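Local coordinates for protein guanylate kinase (Stenotrophomonas maltophilia, PDB 6WCT) that catalyses transfer of a phosphate from ATP to GMP, giving GDP and ADP, and so probably serves the recycling of GMP, at residues A[63-66]-A[67-71]; A[90-94]-A[95-99]; A[173-176]-A[177-180]. All blocks are in the same frame, centred on the assembly; numbering follows the deposited sequence.

Contact 1. Residues A[63-66]-A[67-71]; sequences GEVN and GQHYH. With 5GP (guanosine-5'-monophosphate), chain E.
V65 and H69 hold this loop together through a pair of hydrogen bonds. The amide N of V65 gives its proton to ND1 of H69 at 2.9 Å, nearly straight but approaching 20° out of the imidazole plane. H69 returns the bond through its own backbone N, which reaches V65 O at 3.2 Å. That carbonyl is gripped twice, for Q68 N also donates to it, at 3.1 Å. A water ties the side chains of N66 and H71, donating to N66 OD1 at 2.9 Å and meeting H71 ND1; the same OD1 accepts from F72 N.

Packing is lighter. Q68 CB already lies against V65; with CG anti to the backbone N (chi1 176°) and the chain extended, the amide follows and Q68 OE1 lies 3.6 Å from V65 CB. Q68 CG lies over the rim of one face of the H69 ring.

Toward the ligand, Y70 OH donates a very short bond of 2.5 Å to O1P of GMP, while E64 OE2 makes a salt bridge with R58, another GMP-binding residue. The loop thus belongs to the GMP-binding site of the guanylate kinase fold, with Y70 as its phosphate-binding tyrosine.

Contact 2. Residues A[90-94]-A[95-99]; sequences HAWVH and GDWKG. With 5GP (guanosine-5'-monophosphate), chain E.
W92 drives an edge of its six-membered ring into the face of W97, an edge-to-face pair with planes at 78°. W92 CE3 sits over the centre of the W97 ring system, 3.4 Å from W97 CE2. With CG anti to its backbone N (chi1 -171°), W92 folds back along the turn, and one indole face lies on the G95 and D96 backbone, W92 CZ2 coming 3.2 Å from G95 O. The H90 ring lies beside W97, its CD2 3.7 Å from W97 CZ3, completing an aromatic cluster.

Beneath these rings runs a hairpin closed by a type I' turn from V93 to D96. A91 and K98 form a hydrogen-bonded pair, A91 N to K98 O at 2.9 Å, and V93 pairs likewise with D96. On the other face V93 CB packs on K98 CG at 3.8 Å, and K98 CB lies 3.6 Å from C4 of the guanine of GMP. A water donates to V93 O.

W97 NE1 bonds to E79 and the W97 ring stacks on F78, placing the aromatic face against helix 75-83. The A91 and V93 face meets helix 121-130, while strand 96-101 pairs with strand 55-56 on its far side.

Contact 3. Residues A[173-176]-A[177-180]; sequences MLHF and NEFD
H175 and F176 each offer a backbone carbonyl to an amide three residues on. E178 N donates to H175 O at 3.2 Å and F179 N to F176 O at 3.2 Å, in a short 3-10 turn. Overlapping its start, a type I turn runs from M173 to F176, closed by F176 N bonding to M173 O. A water donates to L174 O and accepts from N177 N, joining the two turns.

Among the side chains, H175 and E178 lie alongside each other, pointing the same way. H175 ND1 donates to E178 OE2 at 2.7 Å and 169°. The carboxylate oxygen lies in the imidazole plane and is met on its syn side, although the two flat groups are turned 69° apart. F176 has CG wedged between its backbone N and carbonyl carbon (chi1 83°), which swings the ring back over the following residue: N177 CB stands 4.3 Å above its centre in a CH-pi contact. F179 presents its ring edge to H175 O, 3.6 Å from F179 CE1.

Around this turn, H175 stacks on W121 and F179 makes a cation-pi contact with R128, both in helix 121-130. F176 and F179 meet F138 of strand 135-140. N177 OD1 bonds to K210 of the second subunit, so the link from helix 159-173 to strand 181-184 also lies at the dimer interface.

The contacts follow one another along the chain, each a local turn of the guanylate kinase fold. Contacts 1 and 2 have centres 16 Å apart: contact 1 is a loop leading into strand 71-72 of the mixed sheet whose hairpin is contact 2. Both touch GMP, and they meet where Y70 packs against K98. Contact 3 lies about 18 Å from contact 2 and 27 Å from contact 1, centre to centre, and leads into strand 181-184 at one side of the parallel sheet. Helix 121-130 packs against both contacts 2 and 3. The first two therefore supply part of the GMP site, whereas the third faces the second subunit.

Contact 1. Residues A[63-66]-A[67-71]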
# COMPACT_ATOMS: atom_id res chain seq x y z
N GLY A 63 -26.84 -19.35 -12.09
CA GLY A 63 -26.61 -18.70 -10.83
C GLY A 63 -26.47 -17.20 -10.92
O GLY A 63 -26.56 -16.52 -9.89
N GLU A 64 -26.22 -16.68 -12.11
CA GLU A 64 -26.10 -15.24 -12.31
C GLU A 64 -27.48 -14.58 -12.38
O GLU A 64 -28.44 -15.15 -12.88
CB GLU A 64 -25.30 -14.97 -13.58
CG GLU A 64 -23.80 -15.15 -13.37
CD GLU A 64 -23.02 -14.95 -14.64
OE1 GLU A 64 -23.66 -15.00 -15.72
OE2 GLU A 64 -21.80 -14.74 -14.57
N VAL A 65 -27.55 -13.37 -11.84
CA VAL A 65 -28.77 -12.57 -11.80
C VAL A 65 -28.52 -11.29 -12.59
O VAL A 65 -27.56 -10.56 -12.32
CB VAL A 65 -29.20 -12.25 -10.36
CG1 VAL A 65 -30.47 -11.39 -10.35
CG2 VAL A 65 -29.43 -13.54 -9.58
N ASN A 66 -29.36 -11.04 -13.58
CA ASN A 66 -29.24 -9.82 -14.35
C ASN A 66 -29.57 -8.63 -13.46
O ASN A 66 -30.59 -8.63 -12.75
CB ASN A 66 -30.14 -9.90 -15.57
CG ASN A 66 -29.90 -8.78 -16.53
OD1 ASN A 66 -29.01 -7.96 -16.34
ND2 ASN A 66 -30.65 -8.78 -17.63
N GLY A 67 -28.72 -7.61 -13.48
CA GLY A 67 -28.86 -6.46 -12.59
C GLY A 67 -28.11 -6.61 -11.27
O GLY A 67 -28.04 -5.64 -10.51
N GLN A 68 -27.55 -7.79 -11.00
CA GLN A 68 -26.76 -8.04 -9.80
C GLN A 68 -25.30 -8.31 -10.15
O GLN A 68 -24.42 -7.55 -9.75
CB GLN A 68 -27.38 -9.20 -9.00
CG GLN A 68 -26.58 -9.60 -7.78
CD GLN A 68 -27.25 -10.71 -6.99
OE1 GLN A 68 -28.46 -10.94 -7.10
NE2 GLN A 68 -26.46 -11.40 -6.18
N HIS A 69 -24.99 -9.41 -10.84
CA HIS A 69 -23.60 -9.68 -11.20
C HIS A 69 -23.15 -8.87 -12.40
O HIS A 69 -21.97 -8.48 -12.47
CB HIS A 69 -23.41 -11.18 -11.46
CG HIS A 69 -23.93 -12.05 -10.36
ND1 HIS A 69 -25.24 -12.45 -10.28
CD2 HIS A 69 -23.31 -12.54 -9.26
CE1 HIS A 69 -25.41 -13.18 -9.19
NE2 HIS A 69 -24.25 -13.25 -8.55
N TYR A 70 -24.06 -8.61 -13.33
CA TYR A 70 -23.80 -7.83 -14.53
C TYR A 70 -25.11 -7.21 -14.97
O TYR A 70 -26.19 -7.70 -14.64
CB TYR A 70 -23.25 -8.70 -15.70
CG TYR A 70 -21.81 -9.17 -15.61
CD1 TYR A 70 -20.78 -8.37 -16.06
CD2 TYR A 70 -21.48 -10.41 -15.06
CE1 TYR A 70 -19.45 -8.79 -16.01
CE2 TYR A 70 -20.15 -10.84 -14.98
CZ TYR A 70 -19.14 -10.01 -15.46
OH TYR A 70 -17.82 -10.38 -15.42
N HIS A 71 -25.01 -6.17 -15.78
CA HIS A 71 -26.14 -5.78 -16.62
C HIS A 71 -25.94 -6.52 -17.94
O HIS A 71 -25.10 -6.13 -18.76
CB HIS A 71 -26.20 -4.27 -16.79
CG HIS A 71 -26.40 -3.53 -15.51
ND1 HIS A 71 -27.58 -3.57 -14.80
CD2 HIS A 71 -25.56 -2.75 -14.79
CE1 HIS A 71 -27.47 -2.83 -13.72
NE2 HIS A 71 -26.25 -2.32 -13.69
P 5GP E . -16.49 -13.35 -16.51
O1P 5GP E . -17.54 -12.83 -15.56
O2P 5GP E . -16.00 -14.77 -16.22
O3P 5GP E . -16.85 -13.24 -17.97
O5' 5GP E . -15.24 -12.40 -16.39
C5' 5GP E . -14.26 -12.37 -17.41
C4' 5GP E . -13.31 -11.23 -17.19
O4' 5GP E . -13.96 -10.00 -17.59
C3' 5GP E . -12.90 -11.03 -15.71
O3' 5GP E . -11.51 -10.75 -15.63
C2' 5GP E . -13.66 -9.78 -15.31
O2' 5GP E . -13.05 -9.02 -14.29
C1' 5GP E . -13.68 -9.02 -16.63
N9 5GP E . -14.69 -7.97 -16.69
C8 5GP E . -15.83 -7.90 -15.94
N7 5GP E . -16.45 -6.75 -16.05
C5 5GP E . -15.67 -6.03 -16.93
C6 5GP E . -15.79 -4.71 -17.40
O6 5GP E . -16.67 -3.91 -17.09
N1 5GP E . -14.76 -4.35 -18.25
C2 5GP E . -13.72 -5.17 -18.61
N2 5GP E . -12.78 -4.65 -19.42
N3 5GP E . -13.59 -6.42 -18.18
C4 5GP E . -14.59 -6.78 -17.35
O HOH W 1 -29.72 -5.17 -15.73

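Contact 2. Residues A[90-94]-A[95-99]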
# COMPACT_ATOMS: atom_id res chain seq x y z
N HIS A 90 -14.21 -0.14 -22.19
CA HIS A 90 -14.88 -1.35 -22.62
C HIS A 90 -13.87 -2.17 -23.39
O HIS A 90 -12.87 -1.65 -23.88
CB HIS A 90 -16.11 -1.04 -23.47
CG HIS A 90 -15.79 -0.51 -24.84
ND1 HIS A 90 -15.56 0.82 -25.08
CD2 HIS A 90 -15.64 -1.15 -26.02
CE1 HIS A 90 -15.30 0.99 -26.36
NE2 HIS A 90 -15.34 -0.19 -26.96
N ALA A 91 -14.11 -3.47 -23.44
CA ALA A 91 -13.15 -4.33 -24.08
C ALA A 91 -13.83 -5.61 -24.53
O ALA A 91 -14.85 -6.03 -23.98
CB ALA A 91 -11.98 -4.64 -23.14
N TRP A 92 -13.22 -6.23 -25.53
CA TRP A 92 -13.62 -7.53 -26.03
C TRP A 92 -12.90 -8.55 -25.16
O TRP A 92 -11.68 -8.70 -25.25
CB TRP A 92 -13.23 -7.65 -27.50
CG TRP A 92 -13.75 -8.86 -28.23
CD1 TRP A 92 -13.03 -9.95 -28.61
CD2 TRP A 92 -15.10 -9.08 -28.69
NE1 TRP A 92 -13.85 -10.84 -29.28
CE2 TRP A 92 -15.12 -10.33 -29.34
CE3 TRP A 92 -16.28 -8.34 -28.61
CZ2 TRP A 92 -16.28 -10.87 -29.90
CZ3 TRP A 92 -17.44 -8.88 -29.18
CH2 TRP A 92 -17.43 -10.13 -29.81
N VAL A 93 -13.65 -9.23 -24.31
CA VAL A 93 -13.06 -10.09 -23.29
C VAL A 93 -13.54 -11.50 -23.60
O VAL A 93 -14.73 -11.80 -23.47
CB VAL A 93 -13.47 -9.66 -21.87
CG1 VAL A 93 -12.91 -10.61 -20.83
CG2 VAL A 93 -13.04 -8.23 -21.61
N HIS A 94 -12.61 -12.35 -24.02
CA HIS A 94 -12.89 -13.76 -24.25
C HIS A 94 -14.08 -13.96 -25.19
O HIS A 94 -14.92 -14.84 -24.99
CB HIS A 94 -13.09 -14.45 -22.90
CG HIS A 94 -11.97 -14.18 -21.95
ND1 HIS A 94 -10.68 -13.94 -22.38
CD2 HIS A 94 -11.95 -14.03 -20.60
CE1 HIS A 94 -9.91 -13.71 -21.34
NE2 HIS A 94 -10.66 -13.75 -20.24
N GLY A 95 -14.12 -13.14 -26.24
CA GLY A 95 -15.14 -13.24 -27.28
C GLY A 95 -16.49 -12.62 -26.97
O GLY A 95 -17.46 -12.92 -27.68
N ASP A 96 -16.58 -11.74 -25.98
CA ASP A 96 -17.79 -10.98 -25.73
C ASP A 96 -17.41 -9.60 -25.22
O ASP A 96 -16.28 -9.38 -24.77
CB ASP A 96 -18.71 -11.67 -24.71
CG ASP A 96 -19.40 -12.90 -25.27
OD1 ASP A 96 -20.34 -12.76 -26.09
OD2 ASP A 96 -18.99 -14.02 -24.88
N TRP A 97 -18.36 -8.68 -25.29
CA TRP A 97 -18.15 -7.32 -24.79
C TRP A 97 -18.28 -7.25 -23.27
O TRP A 97 -19.15 -7.87 -22.67
CB TRP A 97 -19.18 -6.38 -25.41
CG TRP A 97 -18.98 -6.12 -26.86
CD1 TRP A 97 -19.84 -6.44 -27.88
CD2 TRP A 97 -17.85 -5.49 -27.47
NE1 TRP A 97 -19.31 -6.04 -29.08
CE2 TRP A 97 -18.09 -5.45 -28.86
CE3 TRP A 97 -16.66 -4.95 -26.98
CZ2 TRP A 97 -17.18 -4.90 -29.76
CZ3 TRP A 97 -15.76 -4.40 -27.88
CH2 TRP A 97 -16.03 -4.38 -29.25
N LYS A 98 -17.40 -6.47 -22.65
CA LYS A 98 -17.49 -6.10 -21.25
C LYS A 98 -17.23 -4.60 -21.14
O LYS A 98 -16.47 -4.03 -21.93
CB LYS A 98 -16.47 -6.87 -20.39
CG LYS A 98 -16.73 -8.37 -20.31
CD LYS A 98 -17.46 -8.73 -19.03
CE LYS A 98 -17.98 -10.16 -19.10
NZ LYS A 98 -16.92 -11.15 -18.80
N GLY A 99 -17.89 -3.95 -20.19
CA GLY A 99 -17.77 -2.52 -20.08
C GLY A 99 -18.26 -1.88 -18.80
O GLY A 99 -19.25 -2.31 -18.18
P 5GP E . -16.49 -13.35 -16.51
O1P 5GP E . -17.54 -12.83 -15.56
O2P 5GP E . -16.00 -14.77 -16.22
O3P 5GP E . -16.85 -13.24 -17.97
O5' 5GP E . -15.24 -12.40 -16.39
C5' 5GP E . -14.26 -12.37 -17.41
C4' 5GP E . -13.31 -11.23 -17.19
O4' 5GP E . -13.96 -10.00 -17.59
C3' 5GP E . -12.90 -11.03 -15.71
O3' 5GP E . -11.51 -10.75 -15.63
C2' 5GP E . -13.66 -9.78 -15.31
O2' 5GP E . -13.05 -9.02 -14.29
C1' 5GP E . -13.68 -9.02 -16.63
N9 5GP E . -14.69 -7.97 -16.69
C8 5GP E . -15.83 -7.90 -15.94
N7 5GP E . -16.45 -6.75 -16.05
C5 5GP E . -15.67 -6.03 -16.93
C6 5GP E . -15.79 -4.71 -17.40
O6 5GP E . -16.67 -3.91 -17.09
N1 5GP E . -14.76 -4.35 -18.25
C2 5GP E . -13.72 -5.17 -18.61
N2 5GP E . -12.78 -4.65 -19.42
N3 5GP E . -13.59 -6.42 -18.18
C4 5GP E . -14.59 -6.78 -17.35
O HOH W 2 -16.77 -11.57 -21.80
O HOH W 3 -17.35 -14.64 -22.83

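Contact 3. Residues A[173-176]-A[177-180]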
# COMPACT_ATOMS: atom_id res chain seq x y z
N MET A 173 -3.97 -13.82 -16.57
CA MET A 173 -2.88 -13.80 -15.61
C MET A 173 -1.54 -13.43 -16.24
O MET A 173 -0.65 -12.96 -15.51
CB MET A 173 -2.77 -15.15 -14.89
CG MET A 173 -3.96 -15.46 -13.99
SD MET A 173 -3.72 -16.96 -13.01
CE MET A 173 -3.84 -18.24 -14.26
N LEU A 174 -1.38 -13.61 -17.55
CA LEU A 174 -0.14 -13.21 -18.22
C LEU A 174 0.16 -11.72 -18.06
O LEU A 174 1.31 -11.31 -18.21
CB LEU A 174 -0.20 -13.53 -19.71
CG LEU A 174 0.02 -14.95 -20.23
CD1 LEU A 174 -0.33 -14.99 -21.71
CD2 LEU A 174 1.47 -15.40 -19.99
N HIS A 175 -0.87 -10.91 -17.76
CA HIS A 175 -0.74 -9.47 -17.64
C HIS A 175 -0.69 -9.00 -16.19
O HIS A 175 -0.93 -7.81 -15.94
CB HIS A 175 -1.89 -8.77 -18.36
CG HIS A 175 -1.85 -8.90 -19.85
ND1 HIS A 175 -1.22 -7.98 -20.66
CD2 HIS A 175 -2.29 -9.88 -20.67
CE1 HIS A 175 -1.32 -8.35 -21.92
NE2 HIS A 175 -1.96 -9.51 -21.95
N PHE A 176 -0.45 -9.90 -15.24
CA PHE A 176 -0.44 -9.52 -13.83
C PHE A 176 0.60 -8.45 -13.55
O PHE A 176 0.44 -7.67 -12.61
CB PHE A 176 -0.15 -10.75 -12.94
CG PHE A 176 1.32 -11.05 -12.82
CD1 PHE A 176 1.97 -11.75 -13.83
CD2 PHE A 176 2.06 -10.59 -11.75
CE1 PHE A 176 3.33 -12.00 -13.77
CE2 PHE A 176 3.43 -10.82 -11.68
CZ PHE A 176 4.06 -11.54 -12.69
N ASN A 177 1.69 -8.43 -14.30
CA ASN A 177 2.77 -7.50 -14.02
C ASN A 177 2.37 -6.05 -14.20
O ASN A 177 3.11 -5.17 -13.77
CB ASN A 177 3.99 -7.80 -14.89
CG ASN A 177 5.24 -7.22 -14.34
OD1 ASN A 177 5.66 -7.56 -13.24
ND2 ASN A 177 5.86 -6.31 -15.09
N GLU A 178 1.22 -5.76 -14.81
CA GLU A 178 0.81 -4.38 -15.00
C GLU A 178 0.21 -3.75 -13.74
O GLU A 178 -0.07 -2.54 -13.75
CB GLU A 178 -0.17 -4.30 -16.17
CG GLU A 178 0.48 -4.72 -17.47
CD GLU A 178 -0.49 -5.22 -18.51
OE1 GLU A 178 -1.69 -4.97 -18.37
OE2 GLU A 178 -0.02 -5.86 -19.49
N PHE A 179 0.06 -4.51 -12.67
CA PHE A 179 -0.68 -4.09 -11.49
C PHE A 179 0.26 -3.73 -10.34
O PHE A 179 1.39 -4.22 -10.25
CB PHE A 179 -1.67 -5.20 -11.09
CG PHE A 179 -2.80 -5.36 -12.09
CD1 PHE A 179 -2.59 -5.99 -13.31
CD2 PHE A 179 -4.05 -4.82 -11.84
CE1 PHE A 179 -3.61 -6.11 -14.25
CE2 PHE A 179 -5.09 -4.94 -12.78
CZ PHE A 179 -4.86 -5.58 -13.98
N ASP A 180 -0.21 -2.81 -9.47
CA ASP A 180 0.67 -2.33 -8.39
C ASP A 180 0.87 -3.39 -7.31
O ASP A 180 1.96 -3.50 -6.73
CB ASP A 180 0.10 -1.07 -7.76
CG ASP A 180 -0.14 0.04 -8.79
OD1 ASP A 180 0.83 0.41 -9.48
OD2 ASP A 180 -1.28 0.54 -8.88
O HOH W 4 2.64 -9.09 -17.29